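Long-range contacts in putative acyl-CoA N-acyltransferase (Klebsiella pneumoniae subsp. pneumoniae, PDB 3LOD), which probably transfers acyl groups from acyl-CoA to an amino group of a substrate not yet identified, as a member of the GNAT acetyltransferase family: residues T5-A10 / A53-Q58; G75-V80 / H109-E114; Q132-F137 / F148-L153. All blocks are in the same frame, centred on the assembly; numbering follows the deposited sequence.

Contact 1: residues T5-A10 / A53-Q58; sequences TITDIA and AIRSPQ
Thr5 and Thr7 pair with Arg55 and Ala53 across two antiparallel strands, each couple sharing two backbone hydrogen bonds, the shortest from Ala53 N to Thr7 O at 2.8 Å. Between them Ile6 and Ile54 form a non-hydrogen-bonded pair, with Ile6 CA held 3.2 Å from Ala53 O in a CA-H...O contact. Packing is tight at buried Ala53 and along Arg55. Ala53 CB meets Ile9 CG1 at 3.6 Å just beyond strand 5-8, where Ile9 still bonds to Ala51 through the backbone. On the same face Arg55 lays its aliphatic part against exposed Thr5, the two side chains crossing at a slant, with Thr5 CG2 3.6 Å from Arg55 CB. The bend at chi3 (82°) swings NE to one side, and the Arg55 side chain crosses that of Thr7 at about a right angle. NH1 donates in the guanidinium plane to Thr7 OG1 at 3.0 Å (154° at the hydrogen), and that hydroxyl in turn donates a hydrogen bond to Asp8 O. A water also donates to Asp8 O and accepts a weak bond from Arg55 NH1. NE bonds to Gly59 O and NH2 forms a salt bridge with Glu15, which would offset the positive charge. Elsewhere the fit is looser: the Asp8 side chain points away from the partner strand, and on the isoleucine face the two side chains run side by side but Ile6 CD1 and Ile54 CG2 come no closer than 4.2 Å. Helix 91-104 covers that face, touching both isoleucines, and strand 61-69 continues the sheet beyond 49-55, leaving 5-8 as an edge strand.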
loop_
_atom_site.group_PDB
_atom_site.type_symbol
_atom_site.label_atom_id
_atom_site.label_comp_id
_atom_site.label_asym_id
_atom_site.label_seq_id
_atom_site.Cartn_x
_atom_site.Cartn_y
_atom_site.Cartn_z
ATOM N N THR A 5 -1.462 -3.619 15.818
ATOM C CA THR A 5 -1.969 -2.254 15.872
ATOM C C THR A 5 -1.720 -1.512 14.528
ATOM O O THR A 5 -0.841 -1.924 13.793
ATOM C CB THR A 5 -1.413 -1.577 17.158
ATOM O OG1 THR A 5 -2.467 -0.885 17.798
ATOM C CG2 THR A 5 -0.267 -0.621 16.923
ATOM N N ILE A 6 -2.501 -0.475 14.182
ATOM C CA ILE A 6 -2.230 0.395 12.990
ATOM C C ILE A 6 -2.064 1.874 13.329
ATOM O O ILE A 6 -2.912 2.462 14.024
ATOM C CB ILE A 6 -3.336 0.306 11.922
ATOM C CG1 ILE A 6 -2.945 -0.689 10.848
ATOM C CG2 ILE A 6 -3.473 1.607 11.195
ATOM C CD1 ILE A 6 -3.939 -1.713 10.675
ATOM N N THR A 7 -1.005 2.498 12.842
ATOM C CA THR A 7 -0.760 3.889 13.214
ATOM C C THR A 7 -0.203 4.624 12.053
ATOM O O THR A 7 0.410 4.005 11.187
ATOM C CB THR A 7 0.339 4.033 14.315
ATOM O OG1 THR A 7 1.627 3.636 13.784
ATOM C CG2 THR A 7 -0.007 3.252 15.602
ATOM N N ASP A 8 -0.340 5.942 12.070
ATOM C CA ASP A 8 0.340 6.776 11.100
ATOM C C ASP A 8 1.846 6.504 11.197
ATOM O O ASP A 8 2.316 6.069 12.253
ATOM C CB ASP A 8 0.060 8.257 11.375
ATOM C CG ASP A 8 -1.241 8.766 10.711
ATOM O OD1 ASP A 8 -1.757 8.083 9.800
ATOM O OD2 ASP A 8 -1.730 9.873 11.080
ATOM N N ILE A 9 2.575 6.702 10.094
ATOM C CA ILE A 9 4.032 6.879 10.100
ATOM C C ILE A 9 4.475 7.925 9.076
ATOM O O ILE A 9 3.945 8.027 7.969
ATOM C CB ILE A 9 4.886 5.567 9.774
ATOM C CG1 ILE A 9 4.071 4.534 9.068
ATOM C CG2 ILE A 9 5.751 4.967 10.953
ATOM C CD1 ILE A 9 4.132 4.807 7.668
ATOM N N ALA A 10 5.498 8.668 9.469
ATOM C CA ALA A 10 6.302 9.491 8.569
ATOM C C ALA A 10 7.001 8.555 7.565
ATOM O O ALA A 10 7.630 7.569 7.960
ATOM C CB ALA A 10 7.364 10.338 9.408
ATOM N N ALA A 53 1.412 2.088 9.335
ATOM C CA ALA A 53 2.215 0.895 9.728
ATOM C C ALA A 53 1.404 -0.080 10.557
ATOM O O ALA A 53 0.484 0.334 11.266
ATOM C CB ALA A 53 3.431 1.313 10.503
ATOM N N ILE A 54 1.732 -1.369 10.473
ATOM C CA ILE A 54 1.189 -2.355 11.409
ATOM C C ILE A 54 2.262 -2.820 12.338
ATOM O O ILE A 54 3.375 -3.171 11.926
ATOM C CB ILE A 54 0.697 -3.605 10.738
ATOM C CG1 ILE A 54 0.402 -3.348 9.315
ATOM C CG2 ILE A 54 -0.610 -4.152 11.374
ATOM C CD1 ILE A 54 0.585 -4.633 8.579
ATOM N N ARG A 55 1.895 -2.889 13.604
ATOM C CA ARG A 55 2.828 -3.093 14.671
ATOM C C ARG A 55 2.411 -4.317 15.409
ATOM O O ARG A 55 1.229 -4.568 15.619
ATOM C CB ARG A 55 2.833 -1.873 15.586
ATOM C CG ARG A 55 2.673 -0.548 14.827
ATOM C CD ARG A 55 3.016 0.702 15.647
ATOM N NE ARG A 55 4.461 0.885 15.622
ATOM C CZ ARG A 55 5.131 1.823 14.947
ATOM N NH1 ARG A 55 4.497 2.754 14.234
ATOM N NH2 ARG A 55 6.461 1.834 15.029
ATOM N N SER A 56 3.415 -5.079 15.795
ATOM C CA SER A 56 3.230 -6.220 16.632
ATOM C C SER A 56 2.683 -5.752 17.998
ATOM O O SER A 56 2.540 -4.533 18.235
ATOM C CB SER A 56 4.548 -6.995 16.754
ATOM O OG SER A 56 5.429 -6.404 17.695
ATOM N N PRO A 57 2.302 -6.708 18.870
ATOM C CA PRO A 57 2.025 -6.247 20.232
ATOM C C PRO A 57 3.273 -5.718 20.988
ATOM O O PRO A 57 3.110 -4.813 21.812
ATOM C CB PRO A 57 1.378 -7.476 20.889
ATOM C CG PRO A 57 0.643 -8.156 19.715
ATOM C CD PRO A 57 1.714 -8.050 18.626
ATOM N N GLN A 58 4.484 -6.222 20.673
ATOM C CA GLN A 58 5.755 -5.581 21.139
ATOM C C GLN A 58 5.787 -4.085 20.791
ATOM O O GLN A 58 6.157 -3.254 21.634
ATOM C CB GLN A 58 7.035 -6.226 20.554
ATOM C CG GLN A 58 7.323 -7.666 20.967
ATOM C CD GLN A 58 6.206 -8.613 20.541
ATOM O OE1 GLN A 58 5.584 -9.261 21.387
ATOM N NE2 GLN A 58 5.908 -8.655 19.228
HETATM O O HOH W 1 4.749 5.848 14.124
#

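Contact 2: residues G75-V80 / H109-E114; sequences GEMKRV and HTLRLE
A water molecule ties Glu76 and Met77 to Glu114: it accepts the N-H of Glu114 N at 2.8 Å and lies within donating distance of two oxygens, Met77 O at 2.7 Å and Glu76 OE2 at 2.8 Å. With further acceptors nearby, its two protons may be shared among them. Direct parallel pairing takes over toward Gly75. Arg112 N donates to Gly75 O at 2.9 Å, almost straight (170° at the hydrogen), and Arg112 O accepts from Met77 N at 2.9 Å. Gly75 N completes the set with Thr110 O. Strands 74-82 and 110-116 belong to a beta-alpha-beta unit connected through helix 91-104, and the segments 75-80 and 110-114 cross at 39°. Beyond Met77 N the water stands between Met77 O and Glu114 N, and the CA atoms move apart toward Lys78 and Glu114. This is consistent with the splay between the two central parallel strands of the GNAT fold, where relatives receive acyl-CoA; the positive phi of Arg79 (56°) likewise recalls the bulge of that strand. On one face, Leu111 CD2 rests 3.2 Å from Gly75 O. Farther along that face Met77 CB and Leu113 CB meet at 4.2 Å, with Ile67 and Met149 from the flanking strands beside them. On the other face the extended chain of Glu76 passes its CG 3.8 Å from Arg112 O, and its OE2 is hydrogen-bonded to Tyr140 OH.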
loop_
_atom_site.group_PDB
_atom_site.type_symbol
_atom_site.label_atom_id
_atom_site.label_comp_id
_atom_site.label_asym_id
_atom_site.label_seq_id
_atom_site.Cartn_x
_atom_site.Cartn_y
_atom_site.Cartn_z
ATOM N N GLY A 75 -6.533 8.116 -5.758
ATOM C CA GLY A 75 -5.498 7.845 -4.786
ATOM C C GLY A 75 -4.693 6.717 -5.417
ATOM O O GLY A 75 -5.264 5.795 -6.051
ATOM N N GLU A 76 -3.372 6.786 -5.307
ATOM C CA GLU A 76 -2.618 5.651 -5.742
ATOM C C GLU A 76 -2.043 4.944 -4.511
ATOM O O GLU A 76 -1.360 5.590 -3.688
ATOM C CB GLU A 76 -1.538 6.064 -6.698
ATOM C CG GLU A 76 -0.696 4.894 -7.020
ATOM C CD GLU A 76 0.458 5.199 -7.924
ATOM O OE1 GLU A 76 0.539 6.329 -8.515
ATOM O OE2 GLU A 76 1.262 4.277 -8.079
ATOM N N MET A 77 -2.311 3.644 -4.406
ATOM C CA MET A 77 -1.767 2.744 -3.339
ATOM C C MET A 77 -0.414 2.146 -3.732
ATOM O O MET A 77 -0.228 1.558 -4.829
ATOM C CB MET A 77 -2.715 1.593 -3.011
ATOM C CG MET A 77 -2.294 0.906 -1.738
ATOM S SD MET A 77 -3.551 -0.115 -0.933
ATOM C CE MET A 77 -4.718 1.087 -0.563
ATOM N N LYS A 78 0.559 2.304 -2.837
ATOM C CA LYS A 78 1.880 1.841 -3.164
ATOM C C LYS A 78 2.645 1.601 -1.886
ATOM O O LYS A 78 2.184 1.949 -0.751
ATOM C CB LYS A 78 2.576 2.836 -4.067
ATOM C CG LYS A 78 2.966 4.139 -3.423
ATOM C CD LYS A 78 3.133 5.284 -4.446
ATOM C CE LYS A 78 4.328 5.139 -5.403
ATOM N NZ LYS A 78 4.443 6.415 -6.258
ATOM N N ARG A 79 3.805 0.984 -2.073
ATOM C CA ARG A 79 4.705 0.659 -0.988
ATOM C C ARG A 79 4.094 -0.170 0.085
ATOM O O ARG A 79 4.407 0.042 1.246
ATOM C CB ARG A 79 5.324 1.901 -0.340
ATOM C CG ARG A 79 5.988 2.920 -1.272
ATOM C CD ARG A 79 6.843 2.298 -2.359
ATOM N NE ARG A 79 8.123 2.968 -2.495
ATOM C CZ ARG A 79 9.215 2.310 -2.855
ATOM N NH1 ARG A 79 10.395 2.947 -2.936
ATOM N NH2 ARG A 79 9.115 0.991 -3.101
ATOM N N VAL A 80 3.279 -1.142 -0.282
ATOM C CA VAL A 80 2.680 -2.083 0.661
ATOM C C VAL A 80 3.567 -3.292 0.882
ATOM O O VAL A 80 3.978 -3.967 -0.082
ATOM C CB VAL A 80 1.296 -2.558 0.104
ATOM C CG1 VAL A 80 0.630 -3.595 1.019
ATOM C CG2 VAL A 80 0.421 -1.351 -0.050
ATOM N N HIS A 109 -12.257 8.809 -4.041
ATOM C CA HIS A 109 -13.321 7.983 -4.524
ATOM C C HIS A 109 -12.897 6.691 -5.255
ATOM O O HIS A 109 -13.711 5.765 -5.435
ATOM C CB HIS A 109 -14.185 8.855 -5.420
ATOM C CG HIS A 109 -13.436 9.482 -6.564
ATOM N ND1 HIS A 109 -12.948 8.754 -7.634
ATOM C CD2 HIS A 109 -13.134 10.773 -6.829
ATOM C CE1 HIS A 109 -12.379 9.575 -8.504
ATOM N NE2 HIS A 109 -12.472 10.803 -8.032
ATOM N N THR A 110 -11.653 6.629 -5.707
ATOM C CA THR A 110 -11.174 5.456 -6.448
ATOM C C THR A 110 -9.728 5.274 -6.045
ATOM O O THR A 110 -8.944 6.262 -6.027
ATOM C CB THR A 110 -11.208 5.712 -7.927
ATOM O OG1 THR A 110 -12.559 6.001 -8.325
ATOM C CG2 THR A 110 -10.772 4.530 -8.680
ATOM N N LEU A 111 -9.379 4.033 -5.677
ATOM C CA LEU A 111 -7.991 3.682 -5.431
ATOM C C LEU A 111 -7.466 2.880 -6.542
ATOM O O LEU A 111 -8.104 1.924 -6.904
ATOM C CB LEU A 111 -7.878 2.806 -4.214
ATOM C CG LEU A 111 -7.505 3.570 -2.991
ATOM C CD1 LEU A 111 -7.127 2.516 -1.995
ATOM C CD2 LEU A 111 -6.331 4.536 -3.321
ATOM N N ARG A 112 -6.286 3.213 -7.042
ATOM C CA ARG A 112 -5.649 2.391 -8.052
ATOM C C ARG A 112 -4.290 1.968 -7.600
ATOM O O ARG A 112 -3.703 2.644 -6.758
ATOM C CB ARG A 112 -5.411 3.217 -9.291
ATOM C CG ARG A 112 -6.567 3.969 -9.663
ATOM C CD ARG A 112 -6.125 5.303 -10.129
ATOM N NE ARG A 112 -6.908 5.561 -11.301
ATOM C CZ ARG A 112 -6.684 6.579 -12.102
ATOM N NH1 ARG A 112 -5.710 7.444 -11.782
ATOM N NH2 ARG A 112 -7.471 6.744 -13.172
ATOM N N LEU A 113 -3.743 0.905 -8.211
ATOM C CA LEU A 113 -2.380 0.527 -7.890
ATOM C C LEU A 113 -1.732 -0.121 -9.087
ATOM O O LEU A 113 -2.428 -0.687 -9.940
ATOM C CB LEU A 113 -2.341 -0.432 -6.650
ATOM C CG LEU A 113 -3.131 -1.709 -6.915
ATOM C CD1 LEU A 113 -2.232 -2.755 -7.578
ATOM C CD2 LEU A 113 -3.827 -2.283 -5.708
ATOM N N GLU A 114 -0.401 -0.049 -9.125
ATOM C CA GLU A 114 0.435 -0.816 -10.046
ATOM C C GLU A 114 1.321 -1.745 -9.176
ATOM O O GLU A 114 1.924 -1.279 -8.224
ATOM C CB GLU A 114 1.290 0.167 -10.877
ATOM C CG GLU A 114 2.233 -0.432 -11.962
ATOM C CD GLU A 114 3.487 -1.176 -11.421
ATOM O OE1 GLU A 114 4.288 -0.624 -10.604
ATOM O OE2 GLU A 114 3.682 -2.343 -11.847
HETATM O O HOH W 2 0.957 1.563 -7.268
#

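Contact 3: residues Q132-F137 / F148-L153; sequences QTRCAF and FMEKPL
The hairpin of strands 132-134 and 146-152 closes one edge of the sheet, with Gln132 and Glu150 as an antiparallel hydrogen-bonded pair. Gln132 N donates to Glu150 O at 2.9 Å, and Glu150 N returns a bond to Gln132 O at 3.0 Å. Thr133 and Met149 follow as a non-hydrogen-bonded pair. Arg134 N donates to Phe148 O at 2.9 Å from well above the carbonyl plane, and the chain that follows passes round the Phe148 ring. There Ala136 CA stands over the ring's centre, 3.5 Å from the centroid of Phe148 and only 9° off the ring normal, making a CH-pi contact. Ala136 CB also touches CE2 and CZ, while Cys135 O approaches CB of Phe148. Phe137 adds an offset edge-to-face pair: the edge of Phe148 turns toward the Phe137 face, the planes meet at 71°, and Phe137 CE1 lies 3.6 Å from Phe148 CD1. Phe137 also packs on Arg112 of the next strand. The other grip is charged. Arg134 takes chi1 of 84°, which sets CG between its backbone N and carbonyl carbon and within 3.9 Å of Phe148 CB. Its CD then packs at 3.5 Å on Glu150 CG, and the carboxylate oxygen Glu150 OE2 lies 3.3 Å from Arg134 NE, well out of the guanidinium plane. No N-H points at that oxygen, so the salt bridge rests on charge without a directional bond; the same oxygen has a long, weak ion pair with Arg112 NE. Aromatic and CH-pi contacts thus pack the loop on buried Phe148, while the Arg134-Glu150 attraction probably depends less on orientation.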
loop_
_atom_site.group_PDB
_atom_site.type_symbol
_atom_site.label_atom_id
_atom_site.label_comp_id
_atom_site.label_asym_id
_atom_site.label_seq_id
_atom_site.Cartn_x
_atom_site.Cartn_y
_atom_site.Cartn_z
ATOM N N GLN A 132 -9.918 -4.685 -9.217
ATOM C CA GLN A 132 -10.068 -5.362 -10.495
ATOM C C GLN A 132 -9.008 -4.910 -11.464
ATOM O O GLN A 132 -8.615 -3.749 -11.444
ATOM C CB GLN A 132 -11.415 -5.038 -11.104
ATOM C CG GLN A 132 -12.591 -5.073 -10.150
ATOM C CD GLN A 132 -13.788 -5.687 -10.799
ATOM O OE1 GLN A 132 -14.799 -5.032 -10.963
ATOM N NE2 GLN A 132 -13.668 -6.945 -11.216
ATOM N N THR A 133 -8.546 -5.805 -12.329
ATOM C CA THR A 133 -7.490 -5.415 -13.256
ATOM C C THR A 133 -7.993 -4.291 -14.178
ATOM O O THR A 133 -9.210 -4.150 -14.438
ATOM C CB THR A 133 -6.970 -6.614 -14.095
ATOM O OG1 THR A 133 -8.088 -7.358 -14.564
ATOM C CG2 THR A 133 -6.126 -7.558 -13.276
ATOM N N ARG A 134 -7.069 -3.465 -14.654
ATOM C CA ARG A 134 -7.428 -2.399 -15.576
ATOM C C ARG A 134 -6.167 -2.048 -16.376
ATOM O O ARG A 134 -5.111 -2.644 -16.170
ATOM C CB ARG A 134 -7.944 -1.192 -14.803
ATOM C CG ARG A 134 -6.827 -0.345 -14.330
ATOM C CD ARG A 134 -7.266 0.717 -13.426
ATOM N NE ARG A 134 -7.980 1.684 -14.234
ATOM C CZ ARG A 134 -7.402 2.612 -14.996
ATOM N NH1 ARG A 134 -8.154 3.424 -15.700
ATOM N NH2 ARG A 134 -6.072 2.725 -15.052
ATOM N N CYS A 135 -6.282 -1.098 -17.300
ATOM C CA CYS A 135 -5.137 -0.620 -18.094
ATOM C C CYS A 135 -4.267 0.332 -17.298
ATOM O O CYS A 135 -4.721 0.892 -16.311
ATOM C CB CYS A 135 -5.628 0.190 -19.310
ATOM S SG CYS A 135 -7.228 -0.257 -19.891
ATOM N N ALA A 136 -3.060 0.573 -17.807
ATOM C CA ALA A 136 -2.200 1.690 -17.402
ATOM C C ALA A 136 -2.941 2.999 -17.104
ATOM O O ALA A 136 -3.898 3.321 -17.788
ATOM C CB ALA A 136 -1.169 1.934 -18.489
ATOM N N PHE A 137 -2.487 3.738 -16.088
ATOM C CA PHE A 137 -2.977 5.090 -15.784
ATOM C C PHE A 137 -1.761 5.948 -15.527
ATOM O O PHE A 137 -0.696 5.426 -15.211
ATOM C CB PHE A 137 -3.909 5.107 -14.556
ATOM C CG PHE A 137 -3.384 4.325 -13.330
ATOM C CD1 PHE A 137 -3.700 3.013 -13.148
ATOM C CD2 PHE A 137 -2.637 4.938 -12.363
ATOM C CE1 PHE A 137 -3.237 2.289 -12.035
ATOM C CE2 PHE A 137 -2.156 4.222 -11.257
ATOM C CZ PHE A 137 -2.459 2.913 -11.089
ATOM N N PHE A 148 -2.190 -3.392 -13.259
ATOM C CA PHE A 148 -2.870 -2.243 -12.745
ATOM C C PHE A 148 -4.177 -2.740 -12.228
ATOM O O PHE A 148 -4.777 -3.612 -12.872
ATOM C CB PHE A 148 -3.102 -1.263 -13.867
ATOM C CG PHE A 148 -1.837 -0.846 -14.538
ATOM C CD1 PHE A 148 -1.024 0.149 -13.968
ATOM C CD2 PHE A 148 -1.437 -1.448 -15.741
ATOM C CE1 PHE A 148 0.170 0.546 -14.576
ATOM C CE2 PHE A 148 -0.250 -1.056 -16.360
ATOM C CZ PHE A 148 0.559 -0.054 -15.764
ATOM N N MET A 149 -4.615 -2.191 -11.079
ATOM C CA MET A 149 -5.880 -2.579 -10.441
ATOM C C MET A 149 -6.575 -1.366 -9.842
ATOM O O MET A 149 -5.942 -0.378 -9.496
ATOM C CB MET A 149 -5.650 -3.695 -9.369
ATOM C CG MET A 149 -4.671 -4.845 -9.771
ATOM S SD MET A 149 -4.662 -6.311 -8.631
ATOM C CE MET A 149 -6.363 -6.801 -9.017
ATOM N N GLU A 150 -7.895 -1.386 -9.736
ATOM C CA GLU A 150 -8.535 -0.338 -8.985
ATOM C C GLU A 150 -9.810 -0.805 -8.362
ATOM O O GLU A 150 -10.264 -1.886 -8.638
ATOM C CB GLU A 150 -8.765 0.922 -9.819
ATOM C CG GLU A 150 -9.794 0.796 -10.983
ATOM C CD GLU A 150 -10.265 2.164 -11.545
ATOM O OE1 GLU A 150 -11.488 2.294 -11.844
ATOM O OE2 GLU A 150 -9.417 3.099 -11.669
ATOM N N LYS A 151 -10.365 0.048 -7.521
ATOM C CA LYS A 151 -11.497 -0.266 -6.699
ATOM C C LYS A 151 -12.239 1.056 -6.387
ATOM O O LYS A 151 -11.610 2.021 -5.953
ATOM C CB LYS A 151 -10.979 -0.839 -5.396
ATOM C CG LYS A 151 -12.077 -1.242 -4.473
ATOM C CD LYS A 151 -11.536 -1.594 -3.126
ATOM C CE LYS A 151 -12.679 -2.007 -2.267
ATOM N NZ LYS A 151 -12.183 -2.658 -1.053
ATOM N N PRO A 152 -13.573 1.100 -6.606
ATOM C CA PRO A 152 -14.335 2.291 -6.185
ATOM C C PRO A 152 -14.543 2.260 -4.698
ATOM O O PRO A 152 -14.871 1.231 -4.136
ATOM C CB PRO A 152 -15.664 2.156 -6.931
ATOM C CG PRO A 152 -15.807 0.762 -7.286
ATOM C CD PRO A 152 -14.433 0.119 -7.309
ATOM N N LEU A 153 -14.326 3.375 -4.037
ATOM C CA LEU A 153 -14.370 3.343 -2.584
ATOM C C LEU A 153 -15.714 3.721 -2.021
ATOM O O LEU A 153 -16.162 3.124 -1.028
ATOM C CB LEU A 153 -13.332 4.282 -1.994
ATOM C CG LEU A 153 -11.842 4.007 -2.179
ATOM C CD1 LEU A 153 -11.153 4.897 -1.189
ATOM C CD2 LEU A 153 -11.472 2.570 -1.913
#

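How the contacts relate
All three contacts pair strands of one mixed sheet. Contact 2, parallel and about 7 Å from the chain's centre, has no exposed touching residue; contacts 1 and 3 are antiparallel, involve the two outermost strands, and each include exposed residues. These two lie on opposite sides of the chain's centre, their own centres about 27 Å apart. Contacts 2 and 3 join directly because strands 110-116 and 146-152 are neighbours: Leu113 N lies 2.9 Å from Met149 O, a probable hydrogen bond. Contact 1 touches neither. Both edge contacts add an arginine side chain, in-plane to a hydroxyl in contact 1 and by a non-directional salt bridge in contact 3; in contact 2 no side-chain polar bond crosses directly, and a water joins the strands.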